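Local structure of type 2A phosphatase-associated protein 42 (Saccharomyces cerevisiae, 2V0P) at residues D76-L79 with G80-I83; L104-S107 with V108-F111. The protein inhibits the PP2A-type phosphatase SIT4, binds PP2A-family catalytic subunits and takes part in negative regulation of TOR signalling in response to the available nitrogen source. All coordinates share one frame; numbering follows the deposited sequence.

Contact 1: D76-L79 with G80-I83; sequences DYYL and GLLI
Leu81 lies against the ring of Tyr77 one turn earlier in the same helix, and its branched side chain can be followed outward atom by atom. Leu81 CB sits 3.7 Å from Tyr78 O. The next carbon, CG, is held over one face of the Tyr77 ring in a CH-pi contact, 4.2 Å from CG of Leu81 to the centroid of the Tyr77 ring and 15° off the ring normal. At the tip, CD1 slides past the phenol end of that ring, 3.5 Å from Leu81 CD1 to Tyr77 CE2. The same methyl also meets the second tyrosine obliquely, with Leu81 CD1 4.2 Å from Tyr78 CD2. In Tyr77, CG lies anti to the backbone N (chi1 170°), which sets the ring out beside the carbonyl carbon on the side where Leu81 follows, and chi2 near 73° turns a face to Leu81 CG. The Tyr77 hydroxyl, bonded to Asp214, fixes the far end, while Phe211 stacks on the ring. With an alanine in place of Tyr77, Asp214 would probably lose this hydrogen-bond partner and Leu81 the aromatic surface beneath its CG. A tyrosine suits the site because it combines a broad apolar face with one polar tip.

Beneath the side chains run four successive i to i+4 backbone bonds, among them Leu81 N to Tyr77 O at 3.0 Å and Ile83 N to Leu79 O at 2.9 Å. Leu82 packs on Ile39 and Leu42 of helix 29-52, and Asp76 forms a salt bridge with Lys46 of that helix. Large apolar residues facing several neighbouring helices, with a regular alpha-helical backbone at their centre, make helix 75-83 a largely buried element of the all-helical, tetratricopeptide repeat-like N-terminal domain.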
# COMPACT_ATOMS: atom_id res chain seq x y z
N ASP A 76 20.20 -15.14 -10.64
CA ASP A 76 18.85 -15.03 -10.11
C ASP A 76 18.45 -13.60 -9.74
O ASP A 76 17.25 -13.27 -9.84
CB ASP A 76 18.68 -15.94 -8.94
CG ASP A 76 18.82 -17.38 -9.31
OD1 ASP A 76 18.15 -17.78 -10.28
OD2 ASP A 76 19.60 -18.08 -8.63
N TYR A 77 19.42 -12.75 -9.32
CA TYR A 77 19.13 -11.39 -9.03
C TYR A 77 18.61 -10.71 -10.32
O TYR A 77 17.58 -10.02 -10.28
CB TYR A 77 20.32 -10.63 -8.47
CG TYR A 77 20.20 -9.13 -8.35
CD1 TYR A 77 19.38 -8.51 -7.34
CD2 TYR A 77 20.91 -8.29 -9.19
CE1 TYR A 77 19.31 -7.14 -7.25
CE2 TYR A 77 20.83 -6.95 -9.05
CZ TYR A 77 19.99 -6.39 -8.05
OH TYR A 77 19.93 -5.08 -7.94
N TYR A 78 19.32 -10.92 -11.43
CA TYR A 78 19.01 -10.27 -12.64
C TYR A 78 17.64 -10.82 -13.21
O TYR A 78 16.91 -10.09 -13.80
CB TYR A 78 20.19 -10.42 -13.63
CG TYR A 78 21.22 -9.35 -13.41
CD1 TYR A 78 22.40 -9.61 -12.78
CD2 TYR A 78 20.95 -8.03 -13.77
CE1 TYR A 78 23.31 -8.64 -12.57
CE2 TYR A 78 21.86 -7.03 -13.54
CZ TYR A 78 23.04 -7.35 -12.94
OH TYR A 78 23.97 -6.38 -12.71
N LEU A 79 17.35 -12.09 -13.02
CA LEU A 79 16.09 -12.67 -13.39
C LEU A 79 14.98 -11.97 -12.56
O LEU A 79 13.98 -11.58 -13.11
CB LEU A 79 16.07 -14.18 -13.23
CG LEU A 79 16.77 -15.15 -14.24
CD1 LEU A 79 16.61 -16.49 -13.73
CD2 LEU A 79 16.22 -15.07 -15.62
N GLY A 80 15.20 -11.81 -11.26
CA GLY A 80 14.31 -11.00 -10.41
C GLY A 80 13.95 -9.65 -10.97
O GLY A 80 12.77 -9.32 -11.07
N LEU A 81 14.95 -8.90 -11.33
CA LEU A 81 14.81 -7.59 -11.87
C LEU A 81 14.07 -7.58 -13.25
O LEU A 81 13.21 -6.72 -13.51
CB LEU A 81 16.15 -6.96 -12.01
CG LEU A 81 16.96 -6.58 -10.79
CD1 LEU A 81 18.24 -6.03 -11.29
CD2 LEU A 81 16.18 -5.54 -9.94
N LEU A 82 14.41 -8.52 -14.11
CA LEU A 82 13.81 -8.53 -15.43
C LEU A 82 12.36 -8.98 -15.40
O LEU A 82 11.56 -8.36 -16.03
CB LEU A 82 14.61 -9.46 -16.38
CG LEU A 82 16.06 -9.03 -16.61
CD1 LEU A 82 16.80 -10.25 -17.14
CD2 LEU A 82 16.17 -8.01 -17.58
N ILE A 83 12.08 -10.06 -14.69
CA ILE A 83 10.76 -10.60 -14.59
C ILE A 83 9.76 -9.60 -13.95
O ILE A 83 8.67 -9.47 -14.40
CB ILE A 83 10.75 -11.92 -13.82
CG1 ILE A 83 11.59 -12.98 -14.57
CG2 ILE A 83 9.29 -12.47 -13.71
CD1 ILE A 83 11.68 -14.19 -13.92

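Contact 2: L104-S107 with V108-F111; sequences LKKS and VESF
Ser107 and Phe111 meet one turn apart on helix 93-120, part of the tetratricopeptide repeat-like helical fold. The hydroxyl of Ser107 comes up to the Phe111 ring obliquely, with Ser107 OG 3.2 Å from Phe111 CE2. Two torsions bring them together: Ser107 turns OG anti to its own N (chi1 171°), while Phe111 has CG anti to the carbonyl carbon (chi1 -81°), which lays CD2 back over the preceding turn, 3.3 Å from Ser107 O. That carbonyl also takes the backbone bond from Phe111 N at 2.9 Å, so main chain and ring approach the same oxygen. Serine suits the place because it is small enough to sit beside the ring and carries a hydroxyl that reaches the carbonyl of Gly80.

On the flank, Val108 CG2, beside its own backbone N, rests 3.3 Å from Leu104 O, while the side chain also touches Asn222 and Pro141; a compact branched residue suits this place. Farther round, Lys106 and Glu109 bring opposite charges near each other on the outer side, but Lys106 NZ and Glu109 OE1 stay 4.4 Å apart, too far for a salt bridge; any attraction is probably modest.

What positions this first shell lies on neighbouring helices. Ser107 OG is probably hydrogen-bonded to Gly80 O of helix 75-83, which would fix the direction of the hydroxyl and satisfy it in a buried place. Thr215, Asn218 and Ile219 of helix 199-231 bear on Phe111. Ser110 is buried against Leu79 of helix 75-83, where a small side chain fits. Lys106 O takes the bond from Ser110 N and also accepts a hydrogen bond from a water at 2.6 Å, and the water is in turn bonded to Ser110 OG.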
# COMPACT_ATOMS: atom_id res chain seq x y z
N LEU A 104 5.04 -11.10 -10.73
CA LEU A 104 5.56 -10.57 -9.47
C LEU A 104 5.95 -11.70 -8.56
O LEU A 104 6.91 -11.56 -7.85
CB LEU A 104 4.61 -9.57 -8.76
CG LEU A 104 4.33 -8.32 -9.56
CD1 LEU A 104 3.15 -7.50 -8.96
CD2 LEU A 104 5.53 -7.48 -9.83
N LYS A 105 5.18 -12.78 -8.60
CA LYS A 105 5.44 -14.00 -7.86
C LYS A 105 6.80 -14.61 -8.30
O LYS A 105 7.68 -14.90 -7.48
CB LYS A 105 4.32 -15.00 -8.14
CG LYS A 105 4.41 -16.26 -7.36
CD LYS A 105 3.09 -17.00 -7.31
CE LYS A 105 2.95 -17.83 -6.03
NZ LYS A 105 2.86 -16.99 -4.78
N LYS A 106 6.92 -14.77 -9.60
CA LYS A 106 8.17 -15.29 -10.21
C LYS A 106 9.40 -14.41 -9.96
O LYS A 106 10.44 -14.93 -9.67
CB LYS A 106 7.96 -15.51 -11.71
CG LYS A 106 6.99 -16.60 -12.04
CD LYS A 106 7.36 -17.93 -11.40
CE LYS A 106 6.85 -19.09 -12.24
NZ LYS A 106 6.65 -20.33 -11.43
N SER A 107 9.26 -13.09 -10.08
CA SER A 107 10.29 -12.16 -9.69
C SER A 107 10.78 -12.39 -8.23
O SER A 107 11.96 -12.62 -8.02
CB SER A 107 9.81 -10.72 -9.86
OG SER A 107 10.74 -9.82 -9.28
N VAL A 108 9.85 -12.36 -7.26
CA VAL A 108 10.12 -12.67 -5.89
C VAL A 108 10.77 -14.05 -5.68
O VAL A 108 11.75 -14.14 -4.94
CB VAL A 108 8.91 -12.43 -4.97
CG1 VAL A 108 9.18 -12.91 -3.57
CG2 VAL A 108 8.50 -10.91 -5.00
N GLU A 109 10.29 -15.10 -6.37
CA GLU A 109 10.92 -16.39 -6.28
C GLU A 109 12.41 -16.29 -6.71
O GLU A 109 13.24 -16.81 -5.99
CB GLU A 109 10.21 -17.45 -7.10
CG GLU A 109 10.59 -18.84 -6.79
CD GLU A 109 9.60 -19.85 -7.36
OE1 GLU A 109 8.40 -19.48 -7.53
OE2 GLU A 109 10.01 -21.01 -7.62
N SER A 110 12.69 -15.65 -7.84
CA SER A 110 14.06 -15.49 -8.30
C SER A 110 14.89 -14.74 -7.26
O SER A 110 16.01 -15.13 -6.97
CB SER A 110 14.16 -14.78 -9.64
OG SER A 110 13.79 -15.61 -10.67
N PHE A 111 14.34 -13.67 -6.74
CA PHE A 111 15.02 -12.88 -5.70
C PHE A 111 15.36 -13.76 -4.51
O PHE A 111 16.43 -13.66 -3.98
CB PHE A 111 14.18 -11.65 -5.29
CG PHE A 111 14.31 -10.48 -6.23
CD1 PHE A 111 15.55 -9.94 -6.52
CD2 PHE A 111 13.17 -9.86 -6.75
CE1 PHE A 111 15.70 -8.88 -7.38
CE2 PHE A 111 13.30 -8.80 -7.61
CZ PHE A 111 14.59 -8.29 -7.95
O HOH W 1 11.59 -16.93 -10.86

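Overall arrangement
Contacts 1 and 2 lie on consecutive helices of the chain, 75-83 and 93-120. The contact centres are about 8 Å apart, and the helices touch, as the 3.4 Å from Gly80 C to Phe111 CZ attests. Gly80 bears no side chain, and this lets the Phe111 ring come so close. The polar tie between the contacts is the probable hydrogen bond of Gly80 O with Ser107 OG, 2.8 Å long. At the other end Asp76 CB packs 3.4 Å from Ser110 O. Contact 1 is the deeper of the two, about 5 Å from the centre of the chain against about 8 Å. The Lys105 side chain is about 5 Å from a bound zinc ion, and that of Ile83 about 11 Å from one.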